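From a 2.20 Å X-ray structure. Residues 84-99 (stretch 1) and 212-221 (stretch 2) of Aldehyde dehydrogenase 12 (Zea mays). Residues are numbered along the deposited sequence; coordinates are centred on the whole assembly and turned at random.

Stretch 1 84-99: SFMESLSKCPKHGLHN
Stretch 2 212-221: ALYMGNKPVL

Stretch 1 carries the last part of a helix that begins earlier in the chain and then a loop with a type I turn from Pro 93 to Gly 96. Stretch 2 enters in a helix that also begins earlier, closes it with a Schellman motif at Gly 216, and enters a strand at 218-221. Helix 84-90 and this strand run nearly antiparallel, 158° between directions and 9.1 Å apart at closest. The register is read from the nearest CA pairs: Cys 92 CA to Lys 218 CA 6.3 Å, His 98 CA to Gly 216 CA 4.7 Å.

Along the strand, the CA-to-CB bonds of Lys 218 and Val 220 point toward stretch 1, that of Pro 219 away. Lys 218 is fully extended, all four chi angles t, which carries its amine to Ser 88: Lys 218 NZ donates to Ser 88 O (2.9 Å) and Ser 88 OG (3.0 Å). With Ser 88 chi1 t, OG and the residue's own carbonyl O both accept from Lys 218 NZ, and water 1 donates to Ser 88 OG (2.5 Å) and accepts from Lys 218 NZ (2.9 Å). The buried amine is thus paid for with oxygens. Lys 218 CB lies 3.6 Å from Cys 92 CB and also meets Leu 97 (m, t), whose CD1 is 3.9 Å from Lys 218 CB. Val 220 (p) meets Leu 89 (m, t), CG1 to CD1 3.9 Å, and Phe 85 (m, chi2 -86°), CG2 to CD1 4.1 Å.

At the other end, Leu 97 N donates to Gly 216 O (2.9 Å, 136°). His 98, extended in backbone (-159/163), takes chi1 p and chi2 -94°, so NE2 reaches the carbonyl of Tyr 214 and donates to Tyr 214 O (3.0 Å, 164°). Gly 216 CA lies over one face of the His 98 ring, 3.5 Å from its centroid and 17° off the normal, a CH-pi contact. Gly 216 (106/15) has no room for a CB, which would sit 2.0 Å from His 98 O; at Gly 96 (84/167), one would lie 2.8 Å from Gly 216 O.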

# COMPACT_ATOMS: atom_id res chain seq x y z
N SER A 84 21.98 -16.03 -32.42
CA SER A 84 22.70 -15.39 -31.33
C SER A 84 21.75 -14.73 -30.34
O SER A 84 22.00 -14.73 -29.13
CB SER A 84 23.70 -14.38 -31.88
OG SER A 84 24.85 -15.03 -32.41
N PHE A 85 20.65 -14.17 -30.84
CA PHE A 85 19.68 -13.54 -29.94
C PHE A 85 18.93 -14.59 -29.13
O PHE A 85 18.68 -14.39 -27.93
CB PHE A 85 18.71 -12.66 -30.73
CG PHE A 85 19.36 -11.44 -31.32
CD1 PHE A 85 19.47 -10.28 -30.58
CD2 PHE A 85 19.87 -11.46 -32.61
CE1 PHE A 85 20.08 -9.15 -31.11
CE2 PHE A 85 20.48 -10.34 -33.15
CZ PHE A 85 20.58 -9.18 -32.40
N MET A 86 18.57 -15.71 -29.75
CA MET A 86 18.00 -16.84 -29.02
C MET A 86 18.95 -17.32 -27.93
O MET A 86 18.55 -17.52 -26.78
CB MET A 86 17.66 -17.98 -29.98
CG MET A 86 16.52 -17.71 -30.92
SD MET A 86 16.54 -18.86 -32.31
CE MET A 86 16.58 -20.42 -31.44
N GLU A 87 20.22 -17.52 -28.29
CA GLU A 87 21.20 -18.02 -27.32
C GLU A 87 21.38 -17.05 -26.16
O GLU A 87 21.53 -17.47 -25.01
CB GLU A 87 22.53 -18.29 -28.01
N SER A 88 21.38 -15.75 -26.45
CA SER A 88 21.56 -14.76 -25.40
C SER A 88 20.38 -14.74 -24.44
O SER A 88 20.56 -14.63 -23.23
CB SER A 88 21.76 -13.38 -26.02
OG SER A 88 22.09 -12.41 -25.04
N LEU A 89 19.16 -14.87 -24.97
CA LEU A 89 17.98 -14.89 -24.11
C LEU A 89 17.93 -16.16 -23.28
O LEU A 89 17.55 -16.12 -22.10
CB LEU A 89 16.71 -14.74 -24.95
CG LEU A 89 16.31 -13.34 -25.40
CD1 LEU A 89 15.27 -13.43 -26.51
CD2 LEU A 89 15.76 -12.57 -24.22
N SER A 90 18.34 -17.29 -23.86
CA SER A 90 18.29 -18.56 -23.14
C SER A 90 19.23 -18.59 -21.94
O SER A 90 19.07 -19.45 -21.07
CB SER A 90 18.63 -19.71 -24.09
OG SER A 90 20.03 -19.85 -24.24
N LYS A 91 20.19 -17.66 -21.87
CA LYS A 91 21.07 -17.59 -20.72
C LYS A 91 20.36 -17.08 -19.47
O LYS A 91 20.85 -17.29 -18.36
CB LYS A 91 22.29 -16.72 -21.03
CG LYS A 91 23.28 -17.38 -21.97
CD LYS A 91 24.45 -16.49 -22.32
CE LYS A 91 25.29 -17.13 -23.41
NZ LYS A 91 26.66 -16.57 -23.48
N CYS A 92 19.21 -16.43 -19.63
CA CYS A 92 18.46 -15.92 -18.49
C CYS A 92 17.45 -16.96 -18.04
O CYS A 92 16.52 -17.27 -18.80
CB CYS A 92 17.76 -14.62 -18.84
SG CYS A 92 16.84 -13.90 -17.45
N PRO A 93 17.57 -17.50 -16.83
CA PRO A 93 16.58 -18.47 -16.35
C PRO A 93 15.27 -17.78 -16.01
O PRO A 93 15.17 -16.56 -15.96
CB PRO A 93 17.24 -19.05 -15.10
CG PRO A 93 18.05 -17.91 -14.58
CD PRO A 93 18.56 -17.17 -15.79
N LYS A 94 14.24 -18.60 -15.75
CA LYS A 94 12.93 -18.04 -15.46
C LYS A 94 12.88 -17.37 -14.09
O LYS A 94 11.94 -16.61 -13.83
CB LYS A 94 11.86 -19.12 -15.58
CG LYS A 94 11.48 -19.41 -17.01
CD LYS A 94 10.47 -20.54 -17.11
CE LYS A 94 11.15 -21.90 -17.05
NZ LYS A 94 10.22 -23.03 -17.33
N HIS A 95 13.85 -17.62 -13.22
CA HIS A 95 13.97 -16.88 -11.97
C HIS A 95 14.85 -15.64 -12.10
O HIS A 95 15.28 -15.09 -11.08
CB HIS A 95 14.46 -17.78 -10.83
CG HIS A 95 15.47 -18.80 -11.23
ND1 HIS A 95 16.83 -18.59 -11.14
CD2 HIS A 95 15.32 -20.07 -11.69
CE1 HIS A 95 17.47 -19.67 -11.55
NE2 HIS A 95 16.58 -20.58 -11.88
N GLY A 96 15.12 -15.20 -13.33
CA GLY A 96 15.62 -13.87 -13.59
C GLY A 96 17.13 -13.73 -13.44
O GLY A 96 17.83 -14.60 -12.93
N LEU A 97 17.63 -12.59 -13.94
CA LEU A 97 18.99 -12.19 -13.62
C LEU A 97 19.11 -11.88 -12.13
O LEU A 97 20.19 -12.03 -11.55
CB LEU A 97 19.39 -10.97 -14.45
CG LEU A 97 19.38 -11.13 -15.97
CD1 LEU A 97 19.97 -9.92 -16.66
CD2 LEU A 97 20.15 -12.39 -16.34
N HIS A 98 18.01 -11.45 -11.52
CA HIS A 98 17.91 -11.30 -10.07
C HIS A 98 16.44 -11.31 -9.71
O HIS A 98 15.56 -11.13 -10.56
CB HIS A 98 18.59 -10.01 -9.59
CG HIS A 98 17.97 -8.76 -10.14
ND1 HIS A 98 18.44 -8.13 -11.28
CD2 HIS A 98 16.92 -8.03 -9.71
CE1 HIS A 98 17.70 -7.06 -11.52
NE2 HIS A 98 16.77 -6.98 -10.59
N ASN A 99 16.17 -11.52 -8.42
CA ASN A 99 14.81 -11.48 -7.90
C ASN A 99 14.92 -11.07 -6.43
O ASN A 99 16.05 -10.92 -5.93
CB ASN A 99 14.10 -12.82 -8.10
CG ASN A 99 14.83 -13.98 -7.47
OD1 ASN A 99 15.05 -14.02 -6.26
ND2 ASN A 99 15.17 -14.97 -8.30
N ALA A 212 11.96 -3.36 -17.37
CA ALA A 212 12.25 -4.79 -17.49
C ALA A 212 13.50 -5.16 -16.71
O ALA A 212 13.52 -6.15 -15.97
CB ALA A 212 12.40 -5.17 -18.96
N LEU A 213 14.57 -4.36 -16.84
CA LEU A 213 15.81 -4.66 -16.14
C LEU A 213 15.64 -4.53 -14.63
O LEU A 213 16.17 -5.35 -13.87
CB LEU A 213 16.93 -3.74 -16.62
CG LEU A 213 17.47 -4.02 -18.02
CD1 LEU A 213 18.37 -2.89 -18.49
CD2 LEU A 213 18.22 -5.34 -18.03
N TYR A 214 14.89 -3.52 -14.18
CA TYR A 214 14.72 -3.29 -12.75
C TYR A 214 14.17 -4.53 -12.04
O TYR A 214 14.65 -4.91 -10.97
CB TYR A 214 13.78 -2.11 -12.50
CG TYR A 214 14.30 -0.75 -12.89
CD1 TYR A 214 15.67 -0.50 -12.98
CD2 TYR A 214 13.42 0.30 -13.15
CE1 TYR A 214 16.14 0.75 -13.33
CE2 TYR A 214 13.88 1.55 -13.51
CZ TYR A 214 15.24 1.77 -13.60
OH TYR A 214 15.70 3.02 -13.95
N MET A 215 13.16 -5.17 -12.63
CA MET A 215 12.48 -6.27 -11.96
C MET A 215 13.24 -7.59 -12.08
O MET A 215 12.82 -8.58 -11.48
CB MET A 215 11.07 -6.44 -12.51
CG MET A 215 10.22 -5.19 -12.40
SD MET A 215 10.28 -4.45 -10.75
CE MET A 215 9.53 -5.73 -9.76
N GLY A 216 14.33 -7.62 -12.84
CA GLY A 216 15.15 -8.80 -12.95
C GLY A 216 15.05 -9.57 -14.25
O GLY A 216 15.50 -10.72 -14.30
N ASN A 217 14.48 -8.98 -15.30
CA ASN A 217 14.38 -9.65 -16.59
C ASN A 217 15.62 -9.39 -17.43
O ASN A 217 16.42 -8.49 -17.15
CB ASN A 217 13.13 -9.18 -17.34
CG ASN A 217 11.86 -9.31 -16.52
OD1 ASN A 217 11.31 -10.40 -16.39
ND2 ASN A 217 11.40 -8.20 -15.97
N LYS A 218 15.79 -10.21 -18.47
CA LYS A 218 16.78 -9.93 -19.51
C LYS A 218 16.04 -9.65 -20.80
O LYS A 218 15.50 -10.57 -21.42
CB LYS A 218 17.75 -11.10 -19.69
CG LYS A 218 18.68 -10.92 -20.88
CD LYS A 218 19.84 -11.88 -20.86
CE LYS A 218 20.76 -11.60 -22.05
NZ LYS A 218 21.98 -12.44 -22.02
N PRO A 219 15.98 -8.39 -21.24
CA PRO A 219 15.20 -8.06 -22.43
C PRO A 219 16.03 -8.04 -23.70
O PRO A 219 17.23 -7.79 -23.70
CB PRO A 219 14.68 -6.65 -22.10
CG PRO A 219 15.81 -6.06 -21.32
CD PRO A 219 16.46 -7.19 -20.55
N VAL A 220 15.34 -8.31 -24.81
CA VAL A 220 15.81 -7.97 -26.14
C VAL A 220 14.94 -6.82 -26.63
O VAL A 220 13.71 -6.91 -26.58
CB VAL A 220 15.78 -9.18 -27.09
CG1 VAL A 220 14.37 -9.75 -27.22
CG2 VAL A 220 16.34 -8.79 -28.45
N LEU A 221 15.58 -5.73 -27.04
CA LEU A 221 14.88 -4.50 -27.39
C LEU A 221 14.91 -4.30 -28.89
O LEU A 221 15.98 -4.33 -29.51
CB LEU A 221 15.50 -3.30 -26.68
CG LEU A 221 14.96 -1.95 -27.15
CD1 LEU A 221 13.48 -1.79 -26.83
CD2 LEU A 221 15.76 -0.82 -26.54
O HOH W 1 23.95 -11.34 -23.81